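Methylcobalamin\: coenzyme M methyltransferase (PDB 4AY7) probably catalyses the zinc-dependent transfer of a methyl group from methylcobalamin, carried by a corrinoid protein, to coenzyme M during methanogenesis. Local coordinates at residues D29-V33 with R343-Y347. Numbering follows the deposited sequence.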
loop_
_atom_site.group_PDB
_atom_site.type_symbol
_atom_site.label_atom_id
_atom_site.label_comp_id
_atom_site.label_asym_id
_atom_site.label_seq_id
_atom_site.Cartn_x
_atom_site.Cartn_y
_atom_site.Cartn_z
ATOM N N ASP A 29 23.451 -4.384 2.734
ATOM C CA ASP A 29 24.183 -4.274 3.978
ATOM C C ASP A 29 23.320 -4.557 5.198
ATOM O O ASP A 29 23.777 -5.110 6.172
ATOM C CB ASP A 29 24.836 -2.890 4.096
ATOM C CG ASP A 29 23.846 -1.735 3.899
ATOM O OD1 ASP A 29 22.750 -1.860 3.242
ATOM O OD2 ASP A 29 24.227 -0.642 4.376
ATOM N N LYS A 30 22.053 -4.141 5.156
ATOM C CA LYS A 30 21.134 -4.293 6.281
ATOM C C LYS A 30 19.687 -4.156 5.819
ATOM O O LYS A 30 19.472 -3.647 4.748
ATOM C CB LYS A 30 21.447 -3.243 7.380
ATOM C CG LYS A 30 21.084 -1.816 7.033
ATOM C CD LYS A 30 21.645 -0.773 8.002
ATOM C CE LYS A 30 21.188 0.606 7.634
ATOM N NZ LYS A 30 21.874 1.726 8.334
ATOM N N VAL A 31 18.721 -4.703 6.555
ATOM C CA VAL A 31 17.303 -4.628 6.174
ATOM C C VAL A 31 16.819 -3.156 6.327
ATOM O O VAL A 31 17.040 -2.549 7.391
ATOM C CB VAL A 31 16.481 -5.563 7.071
ATOM C CG1 VAL A 31 14.979 -5.365 6.884
ATOM C CG2 VAL A 31 16.943 -7.043 6.884
ATOM N N PRO A 32 16.264 -2.546 5.256
ATOM C CA PRO A 32 15.663 -1.188 5.391
ATOM C C PRO A 32 14.458 -1.262 6.257
ATOM O O PRO A 32 13.795 -2.327 6.319
ATOM C CB PRO A 32 15.207 -0.851 3.987
ATOM C CG PRO A 32 15.085 -2.129 3.323
ATOM C CD PRO A 32 15.979 -3.127 3.944
ATOM N N VAL A 33 14.171 -0.149 6.938
ATOM C CA VAL A 33 12.993 -0.051 7.795
ATOM C C VAL A 33 12.165 1.087 7.292
ATOM O O VAL A 33 12.630 2.222 7.233
ATOM C CB VAL A 33 13.308 0.073 9.278
ATOM C CG1 VAL A 33 14.292 1.227 9.561
ATOM C CG2 VAL A 33 12.034 0.123 10.103
ATOM N N ARG A 343 15.695 -2.146 14.403
ATOM C CA ARG A 343 16.506 -2.489 13.247
ATOM C C ARG A 343 17.947 -2.122 13.593
ATOM O O ARG A 343 18.852 -2.890 13.379
ATOM C CB ARG A 343 16.035 -1.758 11.997
ATOM C CG ARG A 343 16.593 -2.253 10.670
ATOM C CD ARG A 343 18.011 -1.870 10.361
ATOM N NE ARG A 343 18.205 -0.417 10.506
ATOM C CZ ARG A 343 18.126 0.438 9.520
ATOM N NH1 ARG A 343 17.692 0.101 8.339
ATOM N NH2 ARG A 343 18.359 1.691 9.754
ATOM N N ASP A 344 18.155 -0.917 14.103
ATOM C CA ASP A 344 19.552 -0.501 14.385
ATOM C C ASP A 344 20.272 -1.432 15.415
ATOM O O ASP A 344 21.478 -1.789 15.291
ATOM C CB ASP A 344 19.556 0.975 14.789
ATOM C CG ASP A 344 19.238 1.894 13.606
ATOM O OD1 ASP A 344 19.105 1.392 12.460
ATOM O OD2 ASP A 344 19.051 3.110 13.804
ATOM N N GLU A 345 19.484 -1.906 16.364
ATOM C CA GLU A 345 19.936 -2.788 17.411
ATOM C C GLU A 345 20.386 -4.158 16.910
ATOM O O GLU A 345 21.382 -4.725 17.369
ATOM C CB GLU A 345 18.793 -2.954 18.407
ATOM C CG GLU A 345 18.724 -1.762 19.353
ATOM C CD GLU A 345 17.640 -1.913 20.413
ATOM O OE1 GLU A 345 17.254 -3.086 20.723
ATOM O OE2 GLU A 345 17.181 -0.853 20.917
ATOM N N PHE A 346 19.651 -4.682 15.952
ATOM C CA PHE A 346 19.930 -5.977 15.351
ATOM C C PHE A 346 21.334 -5.959 14.756
ATOM O O PHE A 346 22.000 -6.958 14.714
ATOM C CB PHE A 346 18.866 -6.238 14.275
ATOM C CG PHE A 346 18.906 -7.592 13.695
ATOM C CD1 PHE A 346 18.390 -8.682 14.400
ATOM C CD2 PHE A 346 19.467 -7.794 12.491
ATOM C CE1 PHE A 346 18.434 -9.961 13.854
ATOM C CE2 PHE A 346 19.451 -9.073 11.899
ATOM C CZ PHE A 346 18.950 -10.159 12.603
ATOM N N TYR A 347 21.765 -4.809 14.252
ATOM C CA TYR A 347 23.065 -4.708 13.624
ATOM C C TYR A 347 24.090 -4.138 14.616
ATOM O O TYR A 347 25.196 -3.795 14.225
ATOM C CB TYR A 347 22.936 -3.892 12.336
ATOM C CG TYR A 347 22.049 -4.634 11.304
ATOM C CD1 TYR A 347 22.572 -5.629 10.519
ATOM C CD2 TYR A 347 20.713 -4.351 11.171
ATOM C CE1 TYR A 347 21.791 -6.356 9.613
ATOM C CE2 TYR A 347 19.901 -5.047 10.229
ATOM C CZ TYR A 347 20.474 -6.053 9.443
ATOM O OH TYR A 347 19.736 -6.770 8.531
HETATM O O HOH W 1 21.374 0.571 11.258
#
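Arg343, on the C-terminal helix 333-346, and Tyr347 hold the backbone of an N-terminal loop, 29-33, by hydrogen bonds to both the N-H and the C=O of Val31. Val31 N donates to Tyr347 OH at 3.0 Å, and Arg343 NH1 donates to Val31 O at 2.9 Å in a nearly straight bond (166°), the oxygen lying in the guanidinium plane. An arginine suits this place: with CG anti to the backbone N (chi1 -167°), its folded chain turns NH1 to the loop while NE and NH2 both hold Asp344 OD1; NH2 also pairs with Glu76 in a salt bridge. Val33 CG1 and Lys30 CE lie over opposite guanidinium faces, both offset toward the rim. In this TIM barrel of the uroporphyrinogen decarboxylase family, the loop follows helix 15-24, and Val31, Val33 and Arg343 also touch Leu321 of strand 320-323. A leucine in place of Arg343 would probably leave Val31 O without its donor and deprive Asp344 and Glu76 of a salt-bridge partner. The tyrosine also offers a ring face to Lys30 CB, a CH-pi contact 3.7 Å from the centroid. Lysine's apolar chain can cover ring and guanidinium alike, while NZ reaches a water bound to Asp344 OD1; the Asp344 and Glu76 carboxylates probably offset the neighbouring positive charges.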